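Local coordinates for protein glycerol kinase, putative (Plasmodium falciparum, PDB 2W40) that probably transfers a phosphate from ATP to glycerol, giving sn-glycerol 3-phosphate, as glycerol kinases of the FGGY family do, at residues A257-G262 with Y295-N300; I347-F352 with N493-R498; Y369-N374 with S378-A383. One frame throughout, in Å; residues are numbered along the deposited sequence.

Interaction 1 of 3, residues A257-G262 with Y295-N300; sequences AIFDEG and YKFNDN. With EDO (1,2-ethanediol), chain B.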
loop_
_atom_site.group_PDB
_atom_site.type_symbol
_atom_site.label_atom_id
_atom_site.label_comp_id
_atom_site.label_asym_id
_atom_site.label_seq_id
_atom_site.Cartn_x
_atom_site.Cartn_y
_atom_site.Cartn_z
ATOM N N ALA C 257 -12.475 -27.277 23.801
ATOM C CA ALA C 257 -12.434 -28.730 24.211
ATOM C C ALA C 257 -11.713 -29.632 23.203
ATOM O O ALA C 257 -12.185 -30.723 22.939
ATOM C CB ALA C 257 -13.858 -29.328 24.454
ATOM N N ILE C 258 -10.588 -29.160 22.644
ATOM C CA ILE C 258 -9.814 -29.963 21.728
ATOM C C ILE C 258 -8.813 -30.775 22.581
ATOM O O ILE C 258 -7.581 -30.593 22.682
ATOM C CB ILE C 258 -9.283 -29.178 20.524
ATOM C CG1 ILE C 258 -8.234 -28.288 20.998
ATOM C CG2 ILE C 258 -10.460 -28.454 19.623
ATOM C CD1 ILE C 258 -7.133 -28.075 19.824
ATOM N N PHE C 259 -9.368 -31.773 23.250
ATOM C CA PHE C 259 -8.650 -32.593 24.196
ATOM C C PHE C 259 -8.190 -33.913 23.664
ATOM O O PHE C 259 -7.418 -34.606 24.365
ATOM C CB PHE C 259 -9.566 -32.887 25.430
ATOM C CG PHE C 259 -10.030 -31.670 26.175
ATOM C CD1 PHE C 259 -9.107 -30.750 26.632
ATOM C CD2 PHE C 259 -11.362 -31.391 26.380
ATOM C CE1 PHE C 259 -9.541 -29.660 27.397
ATOM C CE2 PHE C 259 -11.793 -30.283 27.084
ATOM C CZ PHE C 259 -10.894 -29.397 27.544
ATOM N N ASP C 260 -8.712 -34.340 22.501
ATOM C CA ASP C 260 -8.292 -35.621 21.934
ATOM C C ASP C 260 -7.229 -35.437 20.887
ATOM O O ASP C 260 -7.235 -34.473 20.112
ATOM C CB ASP C 260 -9.439 -36.366 21.256
ATOM C CG ASP C 260 -10.583 -36.762 22.211
ATOM O OD1 ASP C 260 -10.323 -36.991 23.387
ATOM O OD2 ASP C 260 -11.755 -36.833 21.736
ATOM N N GLU C 261 -6.328 -36.407 20.831
ATOM C CA GLU C 261 -5.341 -36.450 19.785
ATOM C C GLU C 261 -5.987 -36.266 18.396
ATOM O O GLU C 261 -7.042 -36.911 18.050
ATOM C CB GLU C 261 -4.591 -37.775 19.923
ATOM C CG GLU C 261 -3.393 -37.903 19.148
ATOM C CD GLU C 261 -2.695 -39.190 19.465
ATOM O OE1 GLU C 261 -2.935 -39.854 20.567
ATOM O OE2 GLU C 261 -1.863 -39.540 18.603
ATOM N N GLY C 262 -5.373 -35.367 17.608
ATOM C CA GLY C 262 -5.808 -35.004 16.298
ATOM C C GLY C 262 -6.820 -33.880 16.142
ATOM O O GLY C 262 -7.085 -33.447 15.031
ATOM N N TYR C 295 -1.371 -28.509 27.265
ATOM C CA TYR C 295 -1.760 -28.251 28.659
ATOM C C TYR C 295 -1.190 -29.382 29.510
ATOM O O TYR C 295 -0.892 -30.463 29.004
ATOM C CB TYR C 295 -3.303 -28.115 28.774
ATOM C CG TYR C 295 -4.084 -29.243 28.090
ATOM C CD1 TYR C 295 -4.204 -30.500 28.689
ATOM C CD2 TYR C 295 -4.572 -29.098 26.814
ATOM C CE1 TYR C 295 -4.823 -31.522 28.002
ATOM C CE2 TYR C 295 -5.223 -30.142 26.169
ATOM C CZ TYR C 295 -5.354 -31.335 26.778
ATOM O OH TYR C 295 -6.009 -32.429 26.103
ATOM N N LYS C 296 -1.125 -29.146 30.810
ATOM C CA LYS C 296 -0.820 -30.126 31.848
ATOM C C LYS C 296 -1.571 -29.595 33.023
ATOM O O LYS C 296 -1.124 -28.733 33.687
ATOM C CB LYS C 296 0.697 -30.207 32.157
ATOM C CG LYS C 296 1.087 -31.199 33.254
ATOM C CD LYS C 296 2.542 -31.196 33.545
ATOM C CE LYS C 296 2.793 -31.796 34.864
ATOM N NZ LYS C 296 4.220 -32.044 35.201
ATOM N N PHE C 297 -2.729 -30.180 33.307
ATOM C CA PHE C 297 -3.542 -29.609 34.360
ATOM C C PHE C 297 -2.871 -29.711 35.763
ATOM O O PHE C 297 -2.859 -28.728 36.507
ATOM C CB PHE C 297 -4.987 -30.291 34.396
ATOM C CG PHE C 297 -5.932 -29.836 33.327
ATOM C CD1 PHE C 297 -5.518 -29.425 32.093
ATOM C CD2 PHE C 297 -7.290 -29.854 33.541
ATOM C CE1 PHE C 297 -6.378 -29.068 31.091
ATOM C CE2 PHE C 297 -8.167 -29.439 32.535
ATOM C CZ PHE C 297 -7.698 -29.081 31.292
ATOM N N ASN C 298 -2.535 -30.945 36.148
ATOM C CA ASN C 298 -2.013 -31.301 37.453
ATOM C C ASN C 298 -0.585 -31.822 37.397
ATOM O O ASN C 298 -0.114 -32.330 36.371
ATOM C CB ASN C 298 -2.910 -32.375 38.101
ATOM C CG ASN C 298 -4.342 -31.880 38.326
ATOM O OD1 ASN C 298 -4.598 -30.702 38.702
ATOM N ND2 ASN C 298 -5.292 -32.773 38.080
ATOM N N ASP C 299 0.085 -31.656 38.532
ATOM C CA ASP C 299 1.517 -32.001 38.636
ATOM C C ASP C 299 1.875 -33.440 38.215
ATOM O O ASP C 299 2.895 -33.664 37.567
ATOM C CB ASP C 299 1.990 -31.749 40.069
ATOM C CG ASP C 299 1.980 -30.292 40.400
ATOM O OD1 ASP C 299 2.368 -29.568 39.455
ATOM O OD2 ASP C 299 1.599 -29.876 41.540
ATOM N N ASN C 300 0.982 -34.398 38.480
ATOM C CA ASN C 300 1.284 -35.793 38.190
ATOM C C ASN C 300 0.839 -36.200 36.802
ATOM O O ASN C 300 1.019 -37.366 36.427
ATOM C CB ASN C 300 0.553 -36.622 39.238
ATOM C CG ASN C 300 1.186 -36.505 40.648
ATOM O OD1 ASN C 300 2.410 -36.201 40.812
ATOM N ND2 ASN C 300 0.355 -36.804 41.693
HETATM C C1 EDO B . 4.561 -28.423 35.878
HETATM O O1 EDO B . 5.338 -29.294 34.993
HETATM C C2 EDO B . 4.847 -28.754 37.337
HETATM O O2 EDO B . 4.199 -30.008 37.557
#

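Interaction 2 of 3, residues I347-F352 with N493-R498; sequences IFVPAF and NKAVER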
loop_
_atom_site.group_PDB
_atom_site.type_symbol
_atom_site.label_atom_id
_atom_site.label_comp_id
_atom_site.label_asym_id
_atom_site.label_seq_id
_atom_site.Cartn_x
_atom_site.Cartn_y
_atom_site.Cartn_z
ATOM N N ILE C 347 -2.565 -8.278 -4.342
ATOM C CA ILE C 347 -2.159 -9.188 -3.321
ATOM C C ILE C 347 -1.431 -8.390 -2.305
ATOM O O ILE C 347 -0.580 -7.538 -2.632
ATOM C CB ILE C 347 -1.270 -10.360 -3.855
ATOM C CG1 ILE C 347 -2.022 -11.129 -4.917
ATOM C CG2 ILE C 347 -0.690 -11.207 -2.721
ATOM C CD1 ILE C 347 -1.272 -11.986 -5.717
ATOM N N PHE C 348 -1.683 -8.732 -1.079
ATOM C CA PHE C 348 -1.053 -8.061 0.105
ATOM C C PHE C 348 -0.375 -9.150 0.914
ATOM O O PHE C 348 -1.068 -9.969 1.515
ATOM C CB PHE C 348 -2.127 -7.335 0.939
ATOM C CG PHE C 348 -1.620 -6.265 1.899
ATOM C CD1 PHE C 348 -2.405 -5.183 2.157
ATOM C CD2 PHE C 348 -0.451 -6.363 2.589
ATOM C CE1 PHE C 348 -2.024 -4.247 3.053
ATOM C CE2 PHE C 348 -0.019 -5.375 3.420
ATOM C CZ PHE C 348 -0.840 -4.313 3.685
ATOM N N VAL C 349 0.958 -9.145 0.932
ATOM C CA VAL C 349 1.678 -10.122 1.709
ATOM C C VAL C 349 1.859 -9.486 3.084
ATOM O O VAL C 349 2.670 -8.603 3.198
ATOM C CB VAL C 349 3.028 -10.549 1.070
ATOM C CG1 VAL C 349 3.789 -11.513 1.971
ATOM C CG2 VAL C 349 2.837 -11.078 -0.340
ATOM N N PRO C 350 1.025 -9.871 4.097
ATOM C CA PRO C 350 0.940 -9.130 5.375
ATOM C C PRO C 350 2.110 -9.638 6.285
ATOM O O PRO C 350 2.011 -10.753 6.955
ATOM C CB PRO C 350 -0.448 -9.551 5.958
ATOM C CG PRO C 350 -1.101 -10.422 4.900
ATOM C CD PRO C 350 0.094 -10.993 4.112
ATOM N N ALA C 351 3.227 -8.971 6.148
ATOM C CA ALA C 351 4.557 -9.455 6.710
ATOM C C ALA C 351 5.192 -8.282 7.467
ATOM O O ALA C 351 6.378 -8.089 7.421
ATOM C CB ALA C 351 5.502 -10.056 5.680
ATOM N N PHE C 352 4.365 -7.542 8.194
ATOM C CA PHE C 352 4.869 -6.336 8.866
ATOM C C PHE C 352 5.986 -6.683 9.852
ATOM O O PHE C 352 6.931 -5.886 10.051
ATOM C CB PHE C 352 3.808 -5.580 9.586
ATOM C CG PHE C 352 2.774 -4.965 8.732
ATOM C CD1 PHE C 352 3.003 -3.781 8.088
ATOM C CD2 PHE C 352 1.515 -5.613 8.526
ATOM C CE1 PHE C 352 2.063 -3.209 7.302
ATOM C CE2 PHE C 352 0.615 -5.060 7.753
ATOM C CZ PHE C 352 0.890 -3.867 7.111
ATOM N N ASN C 493 1.419 -17.244 -4.227
ATOM C CA ASN C 493 2.804 -17.819 -4.214
ATOM C C ASN C 493 3.792 -16.961 -4.989
ATOM O O ASN C 493 4.899 -16.723 -4.542
ATOM C CB ASN C 493 2.819 -19.213 -4.807
ATOM C CG ASN C 493 2.334 -20.278 -3.886
ATOM O OD1 ASN C 493 2.280 -20.088 -2.658
ATOM N ND2 ASN C 493 1.933 -21.453 -4.491
ATOM N N LYS C 494 3.366 -16.397 -6.096
ATOM C CA LYS C 494 4.258 -15.546 -6.901
ATOM C C LYS C 494 4.517 -14.232 -6.184
ATOM O O LYS C 494 5.627 -13.728 -6.179
ATOM C CB LYS C 494 3.657 -15.311 -8.250
ATOM C CG LYS C 494 3.654 -16.556 -9.068
ATOM C CD LYS C 494 3.392 -16.338 -10.496
ATOM C CE LYS C 494 2.739 -14.984 -10.863
ATOM N NZ LYS C 494 1.206 -14.949 -10.745
ATOM N N ALA C 495 3.498 -13.651 -5.527
ATOM C CA ALA C 495 3.665 -12.427 -4.702
ATOM C C ALA C 495 4.571 -12.708 -3.516
ATOM O O ALA C 495 5.486 -11.957 -3.259
ATOM C CB ALA C 495 2.295 -12.024 -4.192
ATOM N N VAL C 496 4.454 -13.850 -2.855
ATOM C CA VAL C 496 5.444 -14.225 -1.765
ATOM C C VAL C 496 6.877 -14.389 -2.313
ATOM O O VAL C 496 7.897 -13.834 -1.792
ATOM C CB VAL C 496 4.990 -15.440 -0.982
ATOM C CG1 VAL C 496 6.019 -15.791 0.083
ATOM C CG2 VAL C 496 3.637 -15.149 -0.328
ATOM N N GLU C 497 6.968 -14.978 -3.473
ATOM C CA GLU C 497 8.321 -15.126 -4.115
ATOM C C GLU C 497 8.905 -13.760 -4.380
ATOM O O GLU C 497 10.133 -13.542 -4.185
ATOM C CB GLU C 497 8.203 -15.965 -5.390
ATOM C CG GLU C 497 9.504 -16.335 -5.960
ATOM C CD GLU C 497 9.368 -17.348 -7.110
ATOM O OE1 GLU C 497 8.193 -17.739 -7.445
ATOM O OE2 GLU C 497 10.460 -17.700 -7.661
ATOM N N ARG C 498 8.120 -12.835 -4.960
ATOM C CA ARG C 498 8.562 -11.437 -5.243
ATOM C C ARG C 498 9.048 -10.813 -3.942
ATOM O O ARG C 498 10.048 -10.062 -3.923
ATOM C CB ARG C 498 7.481 -10.505 -5.839
ATOM C CG ARG C 498 7.047 -10.814 -7.173
ATOM C CD ARG C 498 6.069 -9.795 -7.644
ATOM N NE ARG C 498 5.368 -10.423 -8.743
ATOM C CZ ARG C 498 5.957 -10.681 -9.926
ATOM N NH1 ARG C 498 7.111 -10.116 -10.272
ATOM N NH2 ARG C 498 5.285 -11.356 -10.857
#

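Interaction 3 of 3, residues Y369-N374 with S378-A383; sequences YGMTFN and SHIVRA. With EDO (1,2-ethanediol), chain J.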
loop_
_atom_site.group_PDB
_atom_site.type_symbol
_atom_site.label_atom_id
_atom_site.label_comp_id
_atom_site.label_asym_id
_atom_site.label_seq_id
_atom_site.Cartn_x
_atom_site.Cartn_y
_atom_site.Cartn_z
ATOM N N TYR C 369 0.986 -5.646 -4.059
ATOM C CA TYR C 369 1.201 -5.787 -5.477
ATOM C C TYR C 369 -0.081 -5.635 -6.262
ATOM O O TYR C 369 -1.167 -5.889 -5.755
ATOM C CB TYR C 369 1.725 -7.200 -5.786
ATOM C CG TYR C 369 2.969 -7.538 -5.060
ATOM C CD1 TYR C 369 4.196 -7.172 -5.597
ATOM C CD2 TYR C 369 2.967 -8.208 -3.824
ATOM C CE1 TYR C 369 5.403 -7.461 -4.934
ATOM C CE2 TYR C 369 4.221 -8.553 -3.206
ATOM C CZ TYR C 369 5.379 -8.104 -3.731
ATOM O OH TYR C 369 6.563 -8.405 -3.111
ATOM N N GLY C 370 0.055 -5.241 -7.531
ATOM C CA GLY C 370 -1.047 -5.364 -8.462
ATOM C C GLY C 370 -1.981 -4.220 -8.595
ATOM O O GLY C 370 -3.018 -4.344 -9.289
ATOM N N MET C 371 -1.644 -3.079 -7.978
ATOM C CA MET C 371 -2.565 -1.919 -7.970
ATOM C C MET C 371 -2.605 -1.157 -9.306
ATOM O O MET C 371 -1.607 -0.994 -10.025
ATOM C CB MET C 371 -2.224 -0.975 -6.812
ATOM C CG MET C 371 -2.110 -1.624 -5.433
ATOM S SD MET C 371 -1.982 -0.458 -4.114
ATOM C CE MET C 371 -0.288 0.140 -4.331
ATOM N N THR C 372 -3.820 -0.709 -9.599
ATOM C CA THR C 372 -4.122 0.175 -10.669
ATOM C C THR C 372 -4.849 1.429 -10.170
ATOM O O THR C 372 -5.210 1.523 -8.975
ATOM C CB THR C 372 -4.962 -0.557 -11.780
ATOM O OG1 THR C 372 -6.231 -0.987 -11.269
ATOM C CG2 THR C 372 -4.117 -1.752 -12.427
ATOM N N PHE C 373 -5.151 2.370 -11.105
ATOM C CA PHE C 373 -5.924 3.544 -10.702
ATOM C C PHE C 373 -7.357 3.185 -10.201
ATOM O O PHE C 373 -7.971 3.924 -9.401
ATOM C CB PHE C 373 -5.974 4.596 -11.755
ATOM C CG PHE C 373 -4.712 5.355 -11.943
ATOM C CD1 PHE C 373 -4.135 6.048 -10.921
ATOM C CD2 PHE C 373 -4.106 5.357 -13.196
ATOM C CE1 PHE C 373 -2.905 6.767 -11.126
ATOM C CE2 PHE C 373 -2.913 6.070 -13.379
ATOM C CZ PHE C 373 -2.353 6.788 -12.388
ATOM N N ASN C 374 -7.866 2.050 -10.679
ATOM C CA ASN C 374 -9.167 1.520 -10.226
ATOM C C ASN C 374 -9.168 1.012 -8.764
ATOM O O ASN C 374 -10.220 0.943 -8.110
ATOM C CB ASN C 374 -9.603 0.445 -11.200
ATOM C CG ASN C 374 -10.890 -0.276 -10.762
ATOM O OD1 ASN C 374 -10.788 -1.399 -10.269
ATOM N ND2 ASN C 374 -12.073 0.415 -10.830
ATOM N N SER C 378 -10.824 -0.344 -0.219
ATOM C CA SER C 378 -11.569 -1.594 -0.054
ATOM C C SER C 378 -10.802 -2.803 -0.591
ATOM O O SER C 378 -10.750 -3.842 0.046
ATOM C CB SER C 378 -12.951 -1.501 -0.729
ATOM O OG SER C 378 -12.826 -1.591 -2.192
ATOM N N HIS C 379 -10.214 -2.693 -1.776
ATOM C CA HIS C 379 -9.497 -3.802 -2.355
ATOM C C HIS C 379 -8.235 -4.134 -1.571
ATOM O O HIS C 379 -7.851 -5.302 -1.432
ATOM C CB HIS C 379 -9.082 -3.509 -3.812
ATOM C CG HIS C 379 -10.184 -3.076 -4.711
ATOM N ND1 HIS C 379 -11.131 -3.941 -5.241
ATOM C CD2 HIS C 379 -10.409 -1.887 -5.288
ATOM C CE1 HIS C 379 -11.910 -3.275 -6.087
ATOM N NE2 HIS C 379 -11.492 -2.025 -6.123
ATOM N N ILE C 380 -7.582 -3.105 -1.044
ATOM C CA ILE C 380 -6.358 -3.291 -0.213
ATOM C C ILE C 380 -6.699 -4.003 1.085
ATOM O O ILE C 380 -6.003 -4.896 1.511
ATOM C CB ILE C 380 -5.635 -1.938 0.008
ATOM C CG1 ILE C 380 -5.224 -1.352 -1.389
ATOM C CG2 ILE C 380 -4.538 -2.047 1.078
ATOM C CD1 ILE C 380 -4.702 0.157 -1.355
ATOM N N VAL C 381 -7.774 -3.536 1.723
ATOM C CA VAL C 381 -8.315 -4.200 2.929
ATOM C C VAL C 381 -8.633 -5.676 2.685
ATOM O O VAL C 381 -8.149 -6.562 3.433
ATOM C CB VAL C 381 -9.551 -3.386 3.479
ATOM C CG1 VAL C 381 -10.250 -4.190 4.630
ATOM C CG2 VAL C 381 -9.076 -2.041 3.911
ATOM N N ARG C 382 -9.387 -5.956 1.630
ATOM C CA ARG C 382 -9.725 -7.343 1.258
ATOM C C ARG C 382 -8.486 -8.169 1.026
ATOM O O ARG C 382 -8.435 -9.304 1.437
ATOM C CB ARG C 382 -10.680 -7.368 0.036
ATOM C CG ARG C 382 -11.042 -8.755 -0.344
ATOM C CD ARG C 382 -11.994 -8.885 -1.504
ATOM N NE ARG C 382 -12.018 -10.302 -1.747
ATOM C CZ ARG C 382 -12.993 -11.151 -1.481
ATOM N NH1 ARG C 382 -14.223 -10.732 -1.155
ATOM N NH2 ARG C 382 -12.739 -12.430 -1.623
ATOM N N ALA C 383 -7.468 -7.567 0.407
ATOM C CA ALA C 383 -6.279 -8.341 0.007
ATOM C C ALA C 383 -5.556 -8.753 1.339
ATOM O O ALA C 383 -4.986 -9.821 1.479
ATOM C CB ALA C 383 -5.305 -7.458 -0.936
HETATM C C1 EDO J . -7.974 2.372 -14.118
HETATM O O1 EDO J . -7.320 1.389 -13.536
HETATM C C2 EDO J . -6.918 3.062 -14.946
HETATM O O2 EDO J . -7.363 4.364 -14.801
#

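Interaction 1 of 3, residues A257-G262 with Y295-N300
The hydroxyl of Tyr295 and the carbonyl oxygen of Ile258 both accept a hydrogen bond from ND2 of Asn277, so one amide nitrogen ties the two segments together indirectly. Tyr295 OH also lies 3.1 Å from Phe259 O, but the geometry is too bent for a hydrogen bond. Phe259 turns its edge toward the face of Tyr295 in an offset edge-to-face pair, with centroids 5.8 Å apart and planes at 81°. The nearest ring carbons are Phe259 CD1 and Tyr295 CZ, separated by 3.8 Å. The tyrosine takes a chi1 of 49°, its CG lodged between the backbone N and the carbonyl carbon, and this brings the phenol ring up to Phe259. Phe297 adds a looser touch, its CZ 4.3 Å from Phe259 CE1.

Phe259 follows a Schellman motif at Ala257, which ends helix 248-255, and an inverse gamma turn centred on Ile258. The chain here passes from the six-stranded sheet to the seven-stranded sheet of the actin-like ATPase fold. Tyr295 ends strand 290-295, an edge strand of the latter within this chain.

Within segment 295-300 an ethanediol, probably from the crystallisation liquor, bridges Lys296 NZ (3.0 Å to its O1) and Asp299 OD1 (2.7 Å to its O2). Ring packing, with the phenol oxygen at the Phe259 ring edge, makes the direct join, while Tyr295 OH and Ile258 O are satisfied through Asn277.

Interaction 2 of 3, residues I347-F352 with N493-R498
Ile347 wraps the methyl group of Ala495 with three of its carbons. The branch methyl CG2, anti to the backbone N, comes closest, at 3.4 Å from Ala495 CB, which is tighter than usual van der Waals contact. The other branch is stretched out (chi2 165°), and this carries CD1 to 3.9 Å from the same Ala495 CB. Val349, two residues on and facing the same way, works with one methyl: CG1 is anti to the backbone N (chi1 176°), while CG2, beside that N, is the branch that touches. Val349 CG2 stands 4.0 Å from Ala495 CB and 4.1 Å from CG2 of Val496.

The arrangement is a helix laid over a short strand in the C-terminal half of an FGGY kinase. The axes of strand 347-349 and helix segment 493-498 approach to 8.7 Å, and their directions differ by 49°. Strand 366-371 pairs antiparallel with 347-349, through backbone bonds of Ile347 with Tyr369 and of Val349 with Ser367. Phe348 points to the other side, where it meets Ala383 and Leu384 of helix 377-403 and Met371 of the second subunit. Trp492, on the preceding turn of the C-terminal helix, packs on both Ile347 and Pro350.

Interaction 3 of 3, residues Y369-N374 with S378-A383
Met371 rests its sulfur on Ile380 of its own chain while its backbone pairs in an antiparallel ladder with a strand of the second subunit, so a local contact sits where a sheet runs across the dimer interface. The motif is a strand, a short loop and a helix in direct succession: strand 366-371 turns into helix 377-403 within the C-terminal half of the FGGY kinase fold.

Met371 SD and Ile380 CD1 are 3.9 Å apart and form the apolar part of the contact, the two side chains crossing at about a right angle. The bend at the last torsion of Met371 (chi3 -73°) turns the terminal methyl CE off to the side, and the sulfur rather than CE faces Ile380 CD1.

The polar part is loose. Asn374 O lies 3.8 Å from His379 NE2, and Asn374 OD1 is 4.3 Å from that nitrogen, too far for a bond. Ser378 OG sits above the centre of the imidazole, whose other nitrogen, ND1, makes a weak hydrogen bond to Asn342 O. The amide of Asn374 is directed to the partner subunit, where ND2 bonds to Cys39 O of that chain. Gly43 N and Trp44 O of the second subunit bond to an ethanediol, probably from the crystallisation liquor, and Asn374 N donates to its O1 at 3.0 Å, with an N-H...O angle of 137°.

Overall arrangement
Interactions 2 and 3 belong to one structural unit: their centres are 13 Å apart, and interaction 3 is nested within the chain loop closed by interaction 2. Strands 347-349 and 366-371 join them as sheet neighbours, and Phe348 CD1 also packs 3.7 Å from Ile380 O. Interaction 1 stands alone, about 23 Å from interaction 2 and about 26 Å from interaction 3 between nearest atoms. Interactions 1 and 2 are buried, the first built from aromatic rings, the second from aliphatic methyls. Interaction 3, partly buried, is thinner; it pairs a thioether with an aliphatic side chain and sets a backbone carbonyl near an imidazole. The second subunit touches interactions 2 and 3 but not the segments of interaction 1.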